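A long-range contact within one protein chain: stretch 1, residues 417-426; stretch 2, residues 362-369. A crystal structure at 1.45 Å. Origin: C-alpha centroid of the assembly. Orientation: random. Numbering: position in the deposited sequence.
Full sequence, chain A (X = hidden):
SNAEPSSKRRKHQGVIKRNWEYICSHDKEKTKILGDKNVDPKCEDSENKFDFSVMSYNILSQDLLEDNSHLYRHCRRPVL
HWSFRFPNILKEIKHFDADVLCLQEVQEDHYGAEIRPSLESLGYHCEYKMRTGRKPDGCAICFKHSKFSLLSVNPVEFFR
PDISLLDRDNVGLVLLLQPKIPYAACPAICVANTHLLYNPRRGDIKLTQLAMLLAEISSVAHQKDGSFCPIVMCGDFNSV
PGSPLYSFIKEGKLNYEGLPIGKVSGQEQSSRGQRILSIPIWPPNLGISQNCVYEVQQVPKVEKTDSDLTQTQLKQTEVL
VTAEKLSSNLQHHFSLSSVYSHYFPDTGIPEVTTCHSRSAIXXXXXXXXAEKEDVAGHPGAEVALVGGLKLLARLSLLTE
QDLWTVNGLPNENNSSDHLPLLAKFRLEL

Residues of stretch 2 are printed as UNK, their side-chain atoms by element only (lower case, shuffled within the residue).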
# COMPACT_ATOMS: atom_id res chain seq x y z
N ASP A 417 -9.16 4.73 -10.32
CA ASP A 417 -7.99 4.89 -11.18
C ASP A 417 -6.88 3.90 -10.84
O ASP A 417 -5.83 3.92 -11.49
CB ASP A 417 -7.49 6.34 -11.27
CG ASP A 417 -7.05 6.93 -9.96
OD1 ASP A 417 -7.36 6.36 -8.90
OD2 ASP A 417 -6.39 8.00 -10.00
N HIS A 418 -7.09 3.03 -9.86
CA HIS A 418 -6.20 1.92 -9.59
C HIS A 418 -6.93 0.60 -9.80
O HIS A 418 -8.16 0.54 -9.79
CB HIS A 418 -5.68 1.92 -8.14
CG HIS A 418 -4.85 3.10 -7.79
ND1 HIS A 418 -3.52 3.00 -7.44
CD2 HIS A 418 -5.15 4.42 -7.77
CE1 HIS A 418 -3.04 4.21 -7.20
NE2 HIS A 418 -4.01 5.09 -7.40
N LEU A 419 -6.13 -0.49 -9.99
CA LEU A 419 -6.67 -1.83 -9.97
C LEU A 419 -6.49 -2.45 -8.59
O LEU A 419 -5.49 -2.18 -7.91
CB LEU A 419 -5.92 -2.72 -10.95
CG LEU A 419 -6.04 -2.34 -12.42
CD1 LEU A 419 -5.12 -3.21 -13.27
CD2 LEU A 419 -7.46 -2.48 -12.90
N PRO A 420 -7.42 -3.30 -8.14
CA PRO A 420 -7.20 -4.03 -6.89
C PRO A 420 -6.18 -5.15 -7.06
O PRO A 420 -6.17 -5.85 -8.08
CB PRO A 420 -8.58 -4.58 -6.54
CG PRO A 420 -9.26 -4.72 -7.88
CD PRO A 420 -8.74 -3.59 -8.73
N LEU A 421 -5.33 -5.32 -6.06
CA LEU A 421 -4.38 -6.42 -5.98
C LEU A 421 -4.98 -7.47 -5.06
O LEU A 421 -5.66 -7.13 -4.08
CB LEU A 421 -3.06 -5.91 -5.39
CG LEU A 421 -2.13 -5.16 -6.35
CD1 LEU A 421 -2.73 -3.88 -6.91
CD2 LEU A 421 -0.79 -4.84 -5.66
N LEU A 422 -4.74 -8.74 -5.36
CA LEU A 422 -5.34 -9.80 -4.57
C LEU A 422 -4.40 -10.99 -4.53
O LEU A 422 -3.89 -11.42 -5.57
CB LEU A 422 -6.69 -10.20 -5.16
CG LEU A 422 -7.52 -11.27 -4.44
CD1 LEU A 422 -7.99 -10.85 -3.05
CD2 LEU A 422 -8.72 -11.64 -5.33
N ALA A 423 -4.20 -11.54 -3.33
CA ALA A 423 -3.33 -12.68 -3.13
C ALA A 423 -3.99 -13.67 -2.19
O ALA A 423 -4.74 -13.28 -1.28
CB ALA A 423 -2.01 -12.24 -2.49
N LYS A 424 -3.66 -14.94 -2.37
CA LYS A 424 -4.02 -15.98 -1.40
C LYS A 424 -2.75 -16.54 -0.79
O LYS A 424 -1.84 -16.95 -1.52
CB LYS A 424 -4.83 -17.11 -2.02
CG LYS A 424 -5.32 -18.09 -0.95
CD LYS A 424 -6.50 -18.93 -1.40
CE LYS A 424 -6.34 -20.37 -0.93
NZ LYS A 424 -7.62 -21.12 -0.95
N PHE A 425 -2.72 -16.57 0.53
CA PHE A 425 -1.55 -17.02 1.30
C PHE A 425 -1.87 -18.27 2.12
O PHE A 425 -3.00 -18.51 2.43
CB PHE A 425 -1.11 -15.94 2.29
CG PHE A 425 -0.57 -14.68 1.66
CD1 PHE A 425 0.65 -14.66 1.02
CD2 PHE A 425 -1.30 -13.51 1.72
CE1 PHE A 425 1.12 -13.50 0.43
CE2 PHE A 425 -0.82 -12.36 1.13
CZ PHE A 425 0.38 -12.36 0.50
N ARG A 426 -0.82 -19.01 2.45
CA ARG A 426 -0.92 -20.18 3.33
C ARG A 426 0.04 -19.99 4.50
O ARG A 426 1.19 -19.71 4.26
CB ARG A 426 -0.52 -21.47 2.60
CG ARG A 426 -0.40 -22.66 3.54
CD ARG A 426 -0.61 -23.98 2.82
NE ARG A 426 -1.93 -24.07 2.27
CZ ARG A 426 -2.25 -24.85 1.24
NH1 ARG A 426 -1.34 -25.64 0.72
NH2 ARG A 426 -3.47 -24.83 0.75
N UNK A 362 3.09 0.83 -11.97
CA UNK A 362 2.82 0.12 -10.73
C UNK A 362 3.28 1.01 -9.58
O UNK A 362 4.46 1.40 -9.53
c UNK A 362 3.58 -1.21 -10.66
c UNK A 362 3.66 -1.73 -9.21
o UNK A 362 2.91 -2.22 -11.44
N UNK A 363 2.36 1.33 -8.66
CA UNK A 363 2.69 1.99 -7.40
C UNK A 363 2.08 1.27 -6.20
O UNK A 363 2.34 1.65 -5.06
c UNK A 363 2.26 3.48 -7.38
c UNK A 363 0.76 3.62 -7.65
c UNK A 363 3.10 4.26 -8.35
N UNK A 364 1.26 0.26 -6.46
CA UNK A 364 0.59 -0.50 -5.40
C UNK A 364 1.25 -1.87 -5.26
O UNK A 364 1.65 -2.47 -6.26
o UNK A 364 -1.97 1.23 -4.97
c UNK A 364 -0.88 -0.72 -5.75
c UNK A 364 -1.62 0.58 -5.98
o UNK A 364 -1.84 0.97 -7.15
N UNK A 365 1.34 -2.35 -4.02
CA UNK A 365 2.03 -3.60 -3.72
C UNK A 365 1.33 -4.36 -2.61
O UNK A 365 0.69 -3.78 -1.73
c UNK A 365 4.27 -2.54 -4.25
c UNK A 365 5.70 -2.50 -6.19
c UNK A 365 5.70 -1.13 -6.17
o UNK A 365 6.40 -0.43 -7.11
c UNK A 365 4.98 -3.19 -5.24
c UNK A 365 4.29 -1.15 -4.24
c UNK A 365 3.47 -3.32 -3.24
c UNK A 365 5.01 -0.45 -5.20
N UNK A 366 1.53 -5.68 -2.62
CA UNK A 366 1.35 -6.53 -1.45
C UNK A 366 2.70 -7.17 -1.18
O UNK A 366 3.18 -7.98 -1.99
c UNK A 366 0.26 -7.59 -1.62
c UNK A 366 -1.11 -6.97 -1.90
c UNK A 366 0.18 -8.43 -0.34
c UNK A 366 -2.21 -7.96 -2.29
N UNK A 367 3.33 -6.81 -0.07
CA UNK A 367 4.57 -7.42 0.38
C UNK A 367 4.23 -8.39 1.51
O UNK A 367 3.27 -8.19 2.25
c UNK A 367 6.03 -3.16 -1.07
c UNK A 367 5.55 -4.07 -0.15
c UNK A 367 7.43 -4.86 -2.01
c UNK A 367 6.95 -5.77 -1.07
c UNK A 367 6.95 -3.56 -2.01
c UNK A 367 6.01 -5.39 -0.14
c UNK A 367 5.53 -6.36 0.90
N UNK A 368 5.02 -9.46 1.63
CA UNK A 368 4.74 -10.46 2.66
C UNK A 368 6.03 -11.11 3.14
O UNK A 368 7.01 -11.21 2.40
c UNK A 368 4.33 -11.91 -0.31
c UNK A 368 4.82 -12.69 -1.34
c UNK A 368 3.77 -11.53 2.14
o UNK A 368 5.79 -14.75 -2.10
c UNK A 368 4.30 -12.38 1.01
c UNK A 368 5.29 -13.96 -1.08
c UNK A 368 5.27 -14.45 0.21
c UNK A 368 4.78 -13.66 1.24
N UNK A 369 6.00 -11.57 4.39
CA UNK A 369 7.12 -12.30 4.97
C UNK A 369 7.36 -13.59 4.22
O UNK A 369 6.45 -14.41 4.10
c UNK A 369 6.74 -12.73 6.38
o UNK A 369 6.71 -11.63 7.23

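Position 362 carries three side-chain atoms, a carbon bearing one oxygen and one carbon, all out of reach of stretch 1. That short fork with a hydroxyl is Thr 362; its OG1 is hydrogen-bonded elsewhere in the structure.

Position 363 has three carbons, one carrying the other two, and no heteroatom. CA-to-CB points sideways to stretch 1, yet one branch meets the edge of the His 418 imidazole. This is Val 363, with CG2 3.9 Å from His 418 CE1.

At position 364 there are two carbons, the second ending in two oxygens. CA-to-CB points toward stretch 1, and CB packs 3.8 Å from Leu 421 CD1, while the oxygens reach the histidine ring. A carboxylate on so short a stem is Asp 364. His 418 ND1 donates to Asp 364 OD2 at 2.7 Å and 166°, a nearly straight hydrogen bond in which the acceptor sits near the ring plane.

Position 365 shows one carbon, then a six-carbon ring bearing an oxygen. CA-to-CB points away from stretch 1, so the neighbour is met through the backbone, with Leu 421 CD2 3.6 Å from the CA of this residue, Tyr 365.

Position 366 holds four carbons, forked at the first, with one arm two carbons long. CA-to-CB points toward stretch 1; the end of the long arm reaches Leu 421 and Ala 423, and the short arm the edge of the Phe 425 ring. That is Ile 366: CD1 lies 3.8 Å from Leu 421 CB and 4.3 Å from Ala 423 CB, and CG2 4.0 Å from Phe 425 CZ.

Position 367 is one carbon and a six-carbon ring without oxygen, CA-to-CB pointing away and no contact made: Phe 367.

Position 368 has one carbon, then a ring of six carbons bearing an oxygen. CA-to-CB points toward stretch 1, and Phe 425 CE1 sits over one face of the ring. This is Tyr 368, its CG 3.4 Å from Phe 425 CE1; the two rings meet obliquely, centroids 5.0 Å apart and planes at 50°.

Position 369, one carbon and one oxygen out of reach, is Ser 369.

The rule is alternation. The strands run in nearly the same direction, 19° apart. Side chains pack against side chains and, at Leu 421, against backbone; no backbone hydrogen bond links the stretches. Asp 364 meets His 418 and Leu 421, Ile 366 spans Leu 421, Ala 423 and Phe 425 in apolar packing, and Tyr 368 meets Phe 425: an aromatic pair at one end, one directed polar bond at the other.

Stretch 2 (362-369) TVDYIFYS
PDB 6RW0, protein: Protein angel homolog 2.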